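Long-range contacts in mitogen-activated protein kinase kinase kinase 7 interacting protein 1 (Anopheles gambiae, PDB 2IRM), which probably acts as an adapter that binds the kinase TAK1 and triggers its autophosphorylation, leading to JNK and NF-kappa-B activation: residues R38-L43 with V64-L69; A54-H59 with S155-A160; L193-N198 with E255-G260. All coordinates share one frame; numbering follows the deposited sequence.

In the fold
All three contacts reach one antiparallel sheet of the PP2C-type beta sandwich. Interactions 1 and 2 adjoin, with centres about 6 Å apart, and their segments alternate along the chain: strand 39-45 pairs with strand 50-59, which pairs with strand 154-163, while helix 63-75 lies over all three. Interaction 3 follows later in the sequence; its centre is about 12 Å from that of interaction 2 and about 18 Å from that of interaction 1. Strand 257-263, joined to strand 154-163 through strand 166-172, there meets the loop after strand 189-192 of the second sheet. Together the contacts run from the helical layer through one sheet to its neighbour.

Interaction 1 (R38-L43 with V64-L69); sequences RDKKCL and VAENAL
K40 turns its CG anti to its own carbonyl carbon (chi1 -67°), beside A65 of the helix, and a bend at chi2 (-75°) carries CD toward E66. Both methyl groups of L69 meet C42 CB. These residues carry most of the contact between strand 39-43 and helix 64-69, whose axes approach to 8.2 Å and run in nearly the same direction.

At the first end, K40 CG lies 4.3 Å from A65 CB, and the CB of A65 also faces the carbonyl oxygen of R38. Farther out, the lysine and glutamate cross obliquely through their aliphatic parts, K40 CE coming to 3.9 Å from E66 CG. Their charged ends do not touch: K40 NZ and E66 OE1 are 4.7 Å apart, too far for a salt bridge, though the opposite charges may attract weakly. At the other end L69 CD2 packs on C42 CB at 3.8 Å, while L69 CD1 also rests 3.5 Å from the carbonyl oxygen of K41. C42 is tied to C44 by a disulfide, which links two residues of the same strand, and L69 also touches L56 on the adjacent strand.

On the opposite face of strand 39-43, D39 and L43 turn toward the other sheet. D39 points away from the helix, bonding through OD1 to S57 OG and through OD2 to T349 OG1 in the other sheet, and L43 packs on T15 and V17 of that sheet. A beta hairpin, here strands 39-45 and 50-59, covered on its outer face by the helix that follows it is the layering of the PP2C fold, in which a central beta sandwich is flanked by helices.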
ATOM      1  N   ARG A  38      10.945  -0.835   2.642  1.00 53.80           N
ATOM      2  CA  ARG A  38      10.359  -0.044   1.572  1.00 53.14           C
ATOM      3  C   ARG A  38       9.004   0.532   2.008  1.00 52.47           C
ATOM      4  O   ARG A  38       8.442   1.387   1.330  1.00 52.48           O
ATOM      5  CB  ARG A  38      10.220  -0.886   0.299  1.00 53.43           C
ATOM      6  CG  ARG A  38      11.540  -1.335  -0.334  1.00 53.68           C
ATOM      7  CD  ARG A  38      11.884  -0.466  -1.538  1.00 53.83           C
ATOM      8  NE  ARG A  38      13.069  -0.927  -2.272  1.00 54.26           N
ATOM      9  CZ  ARG A  38      13.060  -1.868  -3.214  1.00 53.77           C
ATOM     10  NH1 ARG A  38      11.932  -2.484  -3.543  1.00 54.13           N
ATOM     11  NH2 ARG A  38      14.186  -2.201  -3.826  1.00 53.46           N
ATOM     12  N   ASP A  39       8.487   0.056   3.139  1.00 51.61           N
ATOM     13  CA  ASP A  39       7.262   0.585   3.725  1.00 51.11           C
ATOM     14  C   ASP A  39       7.527   1.804   4.616  1.00 50.55           C
ATOM     15  O   ASP A  39       8.385   1.776   5.509  1.00 50.50           O
ATOM     16  CB  ASP A  39       6.566  -0.492   4.554  1.00 51.37           C
ATOM     17  CG  ASP A  39       5.650  -1.394   3.732  1.00 53.02           C
ATOM     18  OD1 ASP A  39       5.474  -1.190   2.504  1.00 54.96           O
ATOM     19  OD2 ASP A  39       5.089  -2.330   4.341  1.00 54.45           O
ATOM     20  N   LYS A  40       6.775   2.873   4.382  1.00 49.86           N
ATOM     21  CA  LYS A  40       6.859   4.068   5.224  1.00 48.98           C
ATOM     22  C   LYS A  40       5.533   4.324   5.942  1.00 48.41           C
ATOM     23  O   LYS A  40       4.466   4.300   5.330  1.00 48.35           O
ATOM     24  CB  LYS A  40       7.314   5.282   4.410  1.00 48.85           C
ATOM     25  CG  LYS A  40       8.758   5.164   3.908  1.00 49.40           C
ATOM     26  CD  LYS A  40       9.771   5.401   5.036  1.00 51.01           C
ATOM     27  CE  LYS A  40      11.098   4.703   4.791  1.00 50.73           C
ATOM     28  NZ  LYS A  40      11.848   4.504   6.070  1.00 51.16           N
ATOM     29  N   LYS A  41       5.617   4.531   7.251  1.00 47.75           N
ATOM     30  CA  LYS A  41       4.441   4.626   8.106  1.00 47.12           C
ATOM     31  C   LYS A  41       4.361   5.974   8.800  1.00 46.59           C
ATOM     32  O   LYS A  41       5.366   6.651   8.978  1.00 46.53           O
ATOM     33  CB  LYS A  41       4.427   3.497   9.151  1.00 47.04           C
ATOM     34  CG  LYS A  41       5.802   2.931   9.482  1.00 47.75           C
ATOM     35  CD  LYS A  41       6.023   2.743  10.984  1.00 48.43           C
ATOM     36  CE  LYS A  41       7.508   2.839  11.314  1.00 48.03           C
ATOM     37  NZ  LYS A  41       7.766   2.811  12.771  1.00 49.04           N
ATOM     38  N   CYS A  42       3.146   6.364   9.156  1.00 46.19           N
ATOM     39  CA  CYS A  42       2.922   7.471  10.062  1.00 45.96           C
ATOM     40  C   CYS A  42       1.722   7.164  10.949  1.00 45.72           C
ATOM     41  O   CYS A  42       0.753   6.548  10.515  1.00 45.64           O
ATOM     42  CB  CYS A  42       2.737   8.788   9.300  1.00 45.91           C
ATOM     43  SG  CYS A  42       1.507   9.907  10.032  1.00 46.59           S
ATOM     44  N   LEU A  43       1.819   7.581  12.205  1.00 45.60           N
ATOM     45  CA  LEU A  43       0.732   7.496  13.176  1.00 45.57           C
ATOM     46  C   LEU A  43       0.791   8.780  14.003  1.00 45.46           C
ATOM     47  O   LEU A  43       1.132   8.785  15.187  1.00 45.36           O
ATOM     48  CB  LEU A  43       0.855   6.239  14.041  1.00 45.55           C
ATOM     49  CG  LEU A  43       2.179   5.461  14.120  1.00 45.88           C
ATOM     50  CD1 LEU A  43       3.434   6.349  14.286  1.00 46.46           C
ATOM     51  CD2 LEU A  43       2.086   4.455  15.249  1.00 45.86           C
ATOM     52  N   VAL A  64      10.199   7.333  -3.583  1.00 44.47           N
ATOM     53  CA  VAL A  64       8.864   7.907  -3.797  1.00 44.50           C
ATOM     54  C   VAL A  64       7.955   7.855  -2.553  1.00 44.53           C
ATOM     55  O   VAL A  64       7.260   8.824  -2.261  1.00 44.30           O
ATOM     56  CB  VAL A  64       8.165   7.284  -5.038  1.00 44.38           C
ATOM     57  CG1 VAL A  64       6.758   7.828  -5.193  1.00 44.29           C
ATOM     58  CG2 VAL A  64       8.985   7.546  -6.299  1.00 43.67           C
ATOM     59  N   ALA A  65       7.970   6.731  -1.835  1.00 44.76           N
ATOM     60  CA  ALA A  65       7.155   6.561  -0.636  1.00 45.01           C
ATOM     61  C   ALA A  65       7.585   7.536   0.455  1.00 45.57           C
ATOM     62  O   ALA A  65       6.732   8.187   1.073  1.00 45.80           O
ATOM     63  CB  ALA A  65       7.222   5.135  -0.138  1.00 44.83           C
ATOM     64  N   GLU A  66       8.898   7.638   0.687  1.00 45.99           N
ATOM     65  CA  GLU A  66       9.463   8.655   1.587  1.00 46.45           C
ATOM     66  C   GLU A  66       8.905  10.037   1.238  1.00 46.25           C
ATOM     67  O   GLU A  66       8.163  10.624   2.020  1.00 46.51           O
ATOM     68  CB  GLU A  66      10.993   8.680   1.500  1.00 46.24           C
ATOM     69  CG  GLU A  66      11.738   7.806   2.511  1.00 47.18           C
ATOM     70  CD  GLU A  66      13.223   7.596   2.141  1.00 47.64           C
ATOM     71  OE1 GLU A  66      14.067   7.410   3.058  1.00 48.00           O
ATOM     72  OE2 GLU A  66      13.547   7.614   0.924  1.00 49.67           O
ATOM     73  N   ASN A  67       9.239  10.523   0.045  1.00 46.17           N
ATOM     74  CA  ASN A  67       8.825  11.842  -0.424  1.00 46.24           C
ATOM     75  C   ASN A  67       7.330  12.099  -0.353  1.00 46.32           C
ATOM     76  O   ASN A  67       6.912  13.209  -0.044  1.00 46.40           O
ATOM     77  CB  ASN A  67       9.297  12.070  -1.859  1.00 46.35           C
ATOM     78  CG  ASN A  67      10.803  12.159  -1.972  1.00 46.54           C
ATOM     79  OD1 ASN A  67      11.489  12.543  -1.027  1.00 46.81           O
ATOM     80  ND2 ASN A  67      11.329  11.800  -3.140  1.00 47.46           N
ATOM     81  N   ALA A  68       6.534  11.078  -0.654  1.00 46.45           N
ATOM     82  CA  ALA A  68       5.083  11.204  -0.646  1.00 46.67           C
ATOM     83  C   ALA A  68       4.507  11.379   0.754  1.00 47.02           C
ATOM     84  O   ALA A  68       3.602  12.186   0.935  1.00 47.20           O
ATOM     85  CB  ALA A  68       4.434  10.029  -1.348  1.00 46.53           C
ATOM     86  N   LEU A  69       5.020  10.640   1.738  1.00 47.31           N
ATOM     87  CA  LEU A  69       4.518  10.765   3.101  1.00 47.94           C
ATOM     88  C   LEU A  69       4.838  12.148   3.670  1.00 48.74           C
ATOM     89  O   LEU A  69       3.961  12.816   4.230  1.00 48.64           O
ATOM     90  CB  LEU A  69       5.115   9.687   4.000  1.00 47.95           C
ATOM     91  CG  LEU A  69       4.384   9.126   5.238  1.00 47.90           C
ATOM     92  CD1 LEU A  69       5.368   8.995   6.394  1.00 47.19           C
ATOM     93  CD2 LEU A  69       3.153   9.920   5.687  1.00 48.26           C
TER

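Interaction 2 (A54-H59 with S155-A160); sequences AILSGH and SSAVLA
A54 opens the pairing opposite L159, a non-hydrogen-bonded antiparallel pair in which A54 CB meets L159 CB on the face covered by helix 63-75. A54 CA also makes a CA-H...O contact with V158 O. The next residue, I55, forms a hydrogen-bonded pair with V158: I55 N donates to V158 O at 2.9 Å, and V158 N returns a bond to I55 O at 2.8 Å, approaching nearly along the C=O axis. Beyond the backbone, I55 CB touches V158 CG1 at 4.0 Å; both side chains turn inward, where L273 of the opposing sheet packs on them. L56 faces the helix layer again, its CG 3.8 Å from A157 CB, with A68 and L69 covering it.

Two central strands of the PP2C beta sandwich are joined here, and S57-G58-H59 probably corresponds to the Asp-Gly-His motif of active PP2C phosphatases, whose Asp and Gly help bind the metals; here the first position is S57. S57 exchanges two backbone bonds with S156. S156 O is gripped twice, from opposite faces of its carbonyl plane: by S57 N at 2.9 Å and by S155 OG at 2.7 Å, a hydroxyl placed by a chi1 of -176°, anti to its own backbone N. The OG of S57 turns inward to D39 and to S276 N. G58 lies opposite S155. At H59 the imidazole reaches across to S155 and S156, with S57 O 3.6 Å above one face, toward the rim, while S156 OG, hydrogen-bonded to N174 N, sits in plane at the ring edge near H59 CE1.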
ATOM      1  N   ALA A  54      -1.151   6.371   8.106  1.00 43.90           N
ATOM      2  CA  ALA A  54      -0.813   6.145   6.711  1.00 43.59           C
ATOM      3  C   ALA A  54       0.271   5.095   6.567  1.00 43.50           C
ATOM      4  O   ALA A  54       1.185   5.022   7.383  1.00 43.29           O
ATOM      5  CB  ALA A  54      -0.361   7.445   6.077  1.00 43.79           C
ATOM      6  N   ILE A  55       0.142   4.269   5.535  1.00 43.60           N
ATOM      7  CA  ILE A  55       1.235   3.413   5.091  1.00 43.58           C
ATOM      8  C   ILE A  55       1.464   3.669   3.621  1.00 43.48           C
ATOM      9  O   ILE A  55       0.531   3.686   2.820  1.00 43.38           O
ATOM     10  CB  ILE A  55       0.969   1.909   5.277  1.00 43.55           C
ATOM     11  CG1 ILE A  55       0.471   1.599   6.684  1.00 43.45           C
ATOM     12  CG2 ILE A  55       2.240   1.124   5.000  1.00 43.63           C
ATOM     13  CD1 ILE A  55      -0.035   0.185   6.830  1.00 43.80           C
ATOM     14  N   LEU A  56       2.720   3.880   3.277  1.00 43.76           N
ATOM     15  CA  LEU A  56       3.102   4.069   1.898  1.00 44.01           C
ATOM     16  C   LEU A  56       4.082   2.988   1.526  1.00 44.19           C
ATOM     17  O   LEU A  56       5.179   2.905   2.103  1.00 44.22           O
ATOM     18  CB  LEU A  56       3.698   5.453   1.690  1.00 43.82           C
ATOM     19  CG  LEU A  56       2.563   6.463   1.647  1.00 44.18           C
ATOM     20  CD1 LEU A  56       2.334   7.062   3.032  1.00 43.97           C
ATOM     21  CD2 LEU A  56       2.868   7.526   0.619  1.00 44.87           C
ATOM     22  N   SER A  57       3.667   2.144   0.582  1.00 44.04           N
ATOM     23  CA  SER A  57       4.470   1.005   0.183  1.00 43.93           C
ATOM     24  C   SER A  57       5.251   1.341  -1.053  1.00 43.78           C
ATOM     25  O   SER A  57       4.683   1.516  -2.116  1.00 43.74           O
ATOM     26  CB  SER A  57       3.581  -0.199  -0.054  1.00 44.06           C
ATOM     27  OG  SER A  57       3.042  -0.657   1.175  1.00 44.90           O
ATOM     28  N   GLY A  58       6.562   1.455  -0.901  1.00 44.11           N
ATOM     29  CA  GLY A  58       7.427   1.780  -2.025  1.00 44.61           C
ATOM     30  C   GLY A  58       7.600   0.578  -2.934  1.00 44.92           C
ATOM     31  O   GLY A  58       7.772  -0.547  -2.452  1.00 45.03           O
ATOM     32  N   HIS A  59       7.541   0.817  -4.244  1.00 44.94           N
ATOM     33  CA  HIS A  59       7.780  -0.224  -5.240  1.00 45.16           C
ATOM     34  C   HIS A  59       9.091  -0.027  -6.006  1.00 45.00           C
ATOM     35  O   HIS A  59       9.319   1.028  -6.608  1.00 45.15           O
ATOM     36  CB  HIS A  59       6.597  -0.308  -6.198  1.00 45.22           C
ATOM     37  CG  HIS A  59       5.318  -0.671  -5.521  1.00 46.38           C
ATOM     38  ND1 HIS A  59       4.200   0.138  -5.555  1.00 47.46           N
ATOM     39  CD2 HIS A  59       4.990  -1.743  -4.758  1.00 46.83           C
ATOM     40  CE1 HIS A  59       3.233  -0.429  -4.856  1.00 47.64           C
ATOM     41  NE2 HIS A  59       3.685  -1.573  -4.364  1.00 47.65           N
ATOM     42  N   SER A 155       5.040   4.308  -5.643  1.00 44.40           N
ATOM     43  CA  SER A 155       4.509   3.894  -4.344  1.00 44.39           C
ATOM     44  C   SER A 155       2.993   3.764  -4.252  1.00 44.34           C
ATOM     45  O   SER A 155       2.252   4.643  -4.699  1.00 44.69           O
ATOM     46  CB  SER A 155       4.982   4.840  -3.243  1.00 44.38           C
ATOM     47  OG  SER A 155       4.547   4.386  -1.977  1.00 44.76           O
ATOM     48  N   SER A 156       2.540   2.662  -3.662  1.00 44.01           N
ATOM     49  CA  SER A 156       1.161   2.557  -3.216  1.00 43.76           C
ATOM     50  C   SER A 156       1.040   3.369  -1.945  1.00 43.49           C
ATOM     51  O   SER A 156       2.052   3.662  -1.301  1.00 43.56           O
ATOM     52  CB  SER A 156       0.797   1.102  -2.930  1.00 43.85           C
ATOM     53  OG  SER A 156       0.432   0.437  -4.120  1.00 43.96           O
ATOM     54  N   ALA A 157      -0.191   3.711  -1.572  1.00 43.21           N
ATOM     55  CA  ALA A 157      -0.447   4.548  -0.397  1.00 42.81           C
ATOM     56  C   ALA A 157      -1.812   4.264   0.212  1.00 42.48           C
ATOM     57  O   ALA A 157      -2.783   4.060  -0.517  1.00 43.24           O
ATOM     58  CB  ALA A 157      -0.355   6.008  -0.788  1.00 42.68           C
ATOM     59  N   VAL A 158      -1.898   4.252   1.537  1.00 41.82           N
ATOM     60  CA  VAL A 158      -3.205   4.276   2.203  1.00 41.30           C
ATOM     61  C   VAL A 158      -3.155   5.226   3.378  1.00 41.23           C
ATOM     62  O   VAL A 158      -2.373   5.024   4.303  1.00 41.27           O
ATOM     63  CB  VAL A 158      -3.642   2.888   2.701  1.00 41.21           C
ATOM     64  CG1 VAL A 158      -2.629   2.328   3.694  1.00 41.23           C
ATOM     65  CG2 VAL A 158      -5.034   2.950   3.320  1.00 40.63           C
ATOM     66  N   LEU A 159      -3.971   6.273   3.353  1.00 41.08           N
ATOM     67  CA  LEU A 159      -3.961   7.193   4.482  1.00 40.90           C
ATOM     68  C   LEU A 159      -5.319   7.535   5.048  1.00 40.12           C
ATOM     69  O   LEU A 159      -6.139   8.160   4.398  1.00 39.87           O
ATOM     70  CB  LEU A 159      -3.084   8.437   4.224  1.00 41.27           C
ATOM     71  CG  LEU A 159      -3.142   9.373   3.015  1.00 42.00           C
ATOM     72  CD1 LEU A 159      -4.399  10.232   3.050  1.00 43.76           C
ATOM     73  CD2 LEU A 159      -1.917  10.279   3.018  1.00 41.14           C
ATOM     74  N   ALA A 160      -5.528   7.086   6.279  1.00 39.73           N
ATOM     75  CA  ALA A 160      -6.702   7.418   7.071  1.00 39.25           C
ATOM     76  C   ALA A 160      -6.418   8.676   7.863  1.00 38.95           C
ATOM     77  O   ALA A 160      -5.387   8.776   8.528  1.00 38.57           O
ATOM     78  CB  ALA A 160      -7.053   6.271   8.010  1.00 39.15           C
TER

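Interaction 3 (L193-N198 with E255-G260); sequences LSVDHN and EPEIVG
V195 and E257 face each other across two backbones that run nearly antiparallel, 170° apart, yet too widely spaced to pair as strands: V195 CA and E257 CA are 6.9 Å apart. Residues 193-198 lie in the loop between strand 189-192, an edge strand of one sheet of the PP2C beta sandwich, and helix 202-209, and residues 257-260 begin strand 257-263 of the other sheet. The contact thus bridges the two layers. Strand 166-172 lies beside both segments, with N171 bonded through its backbone to E257 and touched by the side chain of H197.

Side chains fill the gap in three places. V259 CG2 rests against L193 O at 3.6 Å. E257 places its CG anti to the backbone N (chi1 -153°), 4.1 Å from V195 CG2, and the chain, bent at chi2, brings OE2 to 3.9 Å from V195 CG1. The same oxygen sits in plane at the edge of the H197 ring, 3.6 Å from H197 NE2, with ring and carboxylate turned 34° apart; this is proximity rather than a hydrogen bond. The other ring nitrogen, ND1, is hydrogen-bonded to G173 N, which helps to fix the ring. H197 CE1 approaches E255 O, itself bonded to R227, and V195 O stands 3.6 Å above the plane of the H197 ring, over its centre.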
ATOM      1  N   LEU A 193     -12.856  -0.025   3.394  1.00 49.06           N
ATOM      2  CA  LEU A 193     -13.062   1.341   2.894  1.00 48.91           C
ATOM      3  C   LEU A 193     -12.158   1.618   1.692  1.00 48.77           C
ATOM      4  O   LEU A 193     -12.473   2.454   0.826  1.00 48.75           O
ATOM      5  CB  LEU A 193     -12.786   2.386   3.988  1.00 49.06           C
ATOM      6  CG  LEU A 193     -13.526   2.438   5.332  1.00 48.71           C
ATOM      7  CD1 LEU A 193     -15.015   2.133   5.192  1.00 48.95           C
ATOM      8  CD2 LEU A 193     -12.870   1.489   6.307  1.00 48.68           C
ATOM      9  N   SER A 194     -11.027   0.917   1.666  1.00 48.43           N
ATOM     10  CA  SER A 194     -10.067   0.996   0.578  1.00 48.23           C
ATOM     11  C   SER A 194     -10.621   0.390  -0.718  1.00 47.99           C
ATOM     12  O   SER A 194     -11.593  -0.373  -0.700  1.00 48.12           O
ATOM     13  CB  SER A 194      -8.767   0.305   1.008  1.00 48.22           C
ATOM     14  OG  SER A 194      -8.239  -0.556   0.005  1.00 49.23           O
ATOM     15  N   VAL A 195     -10.008   0.751  -1.839  1.00 47.58           N
ATOM     16  CA  VAL A 195     -10.289   0.104  -3.113  1.00 47.16           C
ATOM     17  C   VAL A 195      -8.970  -0.389  -3.679  1.00 46.99           C
ATOM     18  O   VAL A 195      -8.066   0.404  -3.947  1.00 46.75           O
ATOM     19  CB  VAL A 195     -11.006   1.056  -4.108  1.00 47.17           C
ATOM     20  CG1 VAL A 195     -10.784   0.619  -5.548  1.00 47.06           C
ATOM     21  CG2 VAL A 195     -12.498   1.147  -3.792  1.00 46.69           C
ATOM     22  N   ASP A 196      -8.862  -1.706  -3.829  1.00 47.05           N
ATOM     23  CA  ASP A 196      -7.659  -2.340  -4.357  1.00 47.00           C
ATOM     24  C   ASP A 196      -7.446  -1.949  -5.798  1.00 46.93           C
ATOM     25  O   ASP A 196      -8.311  -2.192  -6.650  1.00 47.28           O
ATOM     26  CB  ASP A 196      -7.774  -3.846  -4.244  1.00 46.82           C
ATOM     27  CG  ASP A 196      -7.899  -4.295  -2.811  1.00 48.71           C
ATOM     28  OD1 ASP A 196      -7.038  -3.889  -1.986  1.00 50.55           O
ATOM     29  OD2 ASP A 196      -8.858  -5.044  -2.505  1.00 49.81           O
ATOM     30  N   HIS A 197      -6.313  -1.308  -6.067  1.00 46.65           N
ATOM     31  CA  HIS A 197      -5.979  -0.947  -7.432  1.00 46.58           C
ATOM     32  C   HIS A 197      -4.959  -1.919  -7.982  1.00 46.62           C
ATOM     33  O   HIS A 197      -3.810  -1.550  -8.213  1.00 46.90           O
ATOM     34  CB  HIS A 197      -5.480   0.489  -7.528  1.00 46.60           C
ATOM     35  CG  HIS A 197      -6.518   1.510  -7.178  1.00 46.51           C
ATOM     36  ND1 HIS A 197      -6.273   2.549  -6.306  1.00 45.83           N
ATOM     37  CD2 HIS A 197      -7.807   1.641  -7.570  1.00 46.23           C
ATOM     38  CE1 HIS A 197      -7.367   3.283  -6.183  1.00 46.14           C
ATOM     39  NE2 HIS A 197      -8.313   2.755  -6.942  1.00 46.12           N
ATOM     40  N   ASN A 198      -5.410  -3.160  -8.189  1.00 46.31           N
ATOM     41  CA  ASN A 198      -4.623  -4.250  -8.759  1.00 46.09           C
ATOM     42  C   ASN A 198      -5.524  -5.330  -9.353  1.00 45.92           C
ATOM     43  O   ASN A 198      -6.745  -5.167  -9.416  1.00 45.93           O
ATOM     44  CB  ASN A 198      -3.748  -4.873  -7.690  1.00 46.06           C
ATOM     45  CG  ASN A 198      -4.519  -5.207  -6.448  1.00 46.66           C
ATOM     46  OD1 ASN A 198      -4.119  -4.832  -5.345  1.00 49.21           O
ATOM     47  ND2 ASN A 198      -5.643  -5.902  -6.607  1.00 45.46           N
ATOM     48  N   GLU A 255      -5.309   7.809 -10.269  1.00 51.32           N
ATOM     49  CA  GLU A 255      -6.648   8.207  -9.871  1.00 51.49           C
ATOM     50  C   GLU A 255      -7.015   7.558  -8.542  1.00 50.96           C
ATOM     51  O   GLU A 255      -7.656   6.513  -8.523  1.00 50.94           O
ATOM     52  CB  GLU A 255      -7.640   7.854 -10.961  1.00 51.60           C
ATOM     53  CG  GLU A 255      -8.941   8.598 -10.817  1.00 55.15           C
ATOM     54  CD  GLU A 255      -9.290   9.383 -12.064  1.00 59.14           C
ATOM     55  OE1 GLU A 255     -10.146  10.299 -11.970  1.00 59.72           O
ATOM     56  OE2 GLU A 255      -8.691   9.089 -13.134  1.00 61.19           O
ATOM     57  N   PRO A 256      -6.585   8.175  -7.424  1.00 50.63           N
ATOM     58  CA  PRO A 256      -6.777   7.644  -6.081  1.00 50.29           C
ATOM     59  C   PRO A 256      -8.230   7.673  -5.686  1.00 50.13           C
ATOM     60  O   PRO A 256      -9.016   8.349  -6.329  1.00 50.26           O
ATOM     61  CB  PRO A 256      -6.002   8.626  -5.216  1.00 50.26           C
ATOM     62  CG  PRO A 256      -6.017   9.876  -5.988  1.00 50.21           C
ATOM     63  CD  PRO A 256      -5.857   9.454  -7.390  1.00 50.47           C
ATOM     64  N   GLU A 257      -8.578   6.945  -4.634  1.00 50.09           N
ATOM     65  CA  GLU A 257      -9.959   6.869  -4.175  1.00 50.08           C
ATOM     66  C   GLU A 257     -10.094   7.537  -2.811  1.00 49.67           C
ATOM     67  O   GLU A 257      -9.288   7.274  -1.903  1.00 49.48           O
ATOM     68  CB  GLU A 257     -10.405   5.412  -4.079  1.00 50.44           C
ATOM     69  CG  GLU A 257     -11.903   5.204  -4.246  1.00 51.67           C
ATOM     70  CD  GLU A 257     -12.290   4.936  -5.688  1.00 54.03           C
ATOM     71  OE1 GLU A 257     -13.413   5.347  -6.078  1.00 55.33           O
ATOM     72  OE2 GLU A 257     -11.475   4.316  -6.428  1.00 54.46           O
ATOM     73  N   ILE A 258     -11.116   8.385  -2.673  1.00 49.00           N
ATOM     74  CA  ILE A 258     -11.320   9.153  -1.450  1.00 48.65           C
ATOM     75  C   ILE A 258     -12.722   9.006  -0.875  1.00 48.42           C
ATOM     76  O   ILE A 258     -13.706   9.406  -1.490  1.00 48.29           O
ATOM     77  CB  ILE A 258     -10.976  10.641  -1.652  1.00 48.71           C
ATOM     78  CG1 ILE A 258      -9.464  10.819  -1.751  1.00 48.29           C
ATOM     79  CG2 ILE A 258     -11.486  11.480  -0.490  1.00 49.33           C
ATOM     80  CD1 ILE A 258      -9.061  12.060  -2.437  1.00 46.76           C
ATOM     81  N   VAL A 259     -12.791   8.443   0.326  1.00 48.35           N
ATOM     82  CA  VAL A 259     -14.058   8.245   1.020  1.00 48.46           C
ATOM     83  C   VAL A 259     -14.136   9.205   2.210  1.00 48.20           C
ATOM     84  O   VAL A 259     -13.171   9.344   2.966  1.00 48.27           O
ATOM     85  CB  VAL A 259     -14.244   6.780   1.470  1.00 48.57           C
ATOM     86  CG1 VAL A 259     -15.735   6.473   1.685  1.00 49.05           C
ATOM     87  CG2 VAL A 259     -13.641   5.810   0.435  1.00 48.77           C
ATOM     88  N   GLY A 260     -15.284   9.860   2.370  1.00 47.86           N
ATOM     89  CA  GLY A 260     -15.336  11.073   3.165  1.00 47.68           C
ATOM     90  C   GLY A 260     -16.374  11.218   4.249  1.00 47.61           C
ATOM     91  O   GLY A 260     -17.571  11.256   3.982  1.00 47.86           O
TER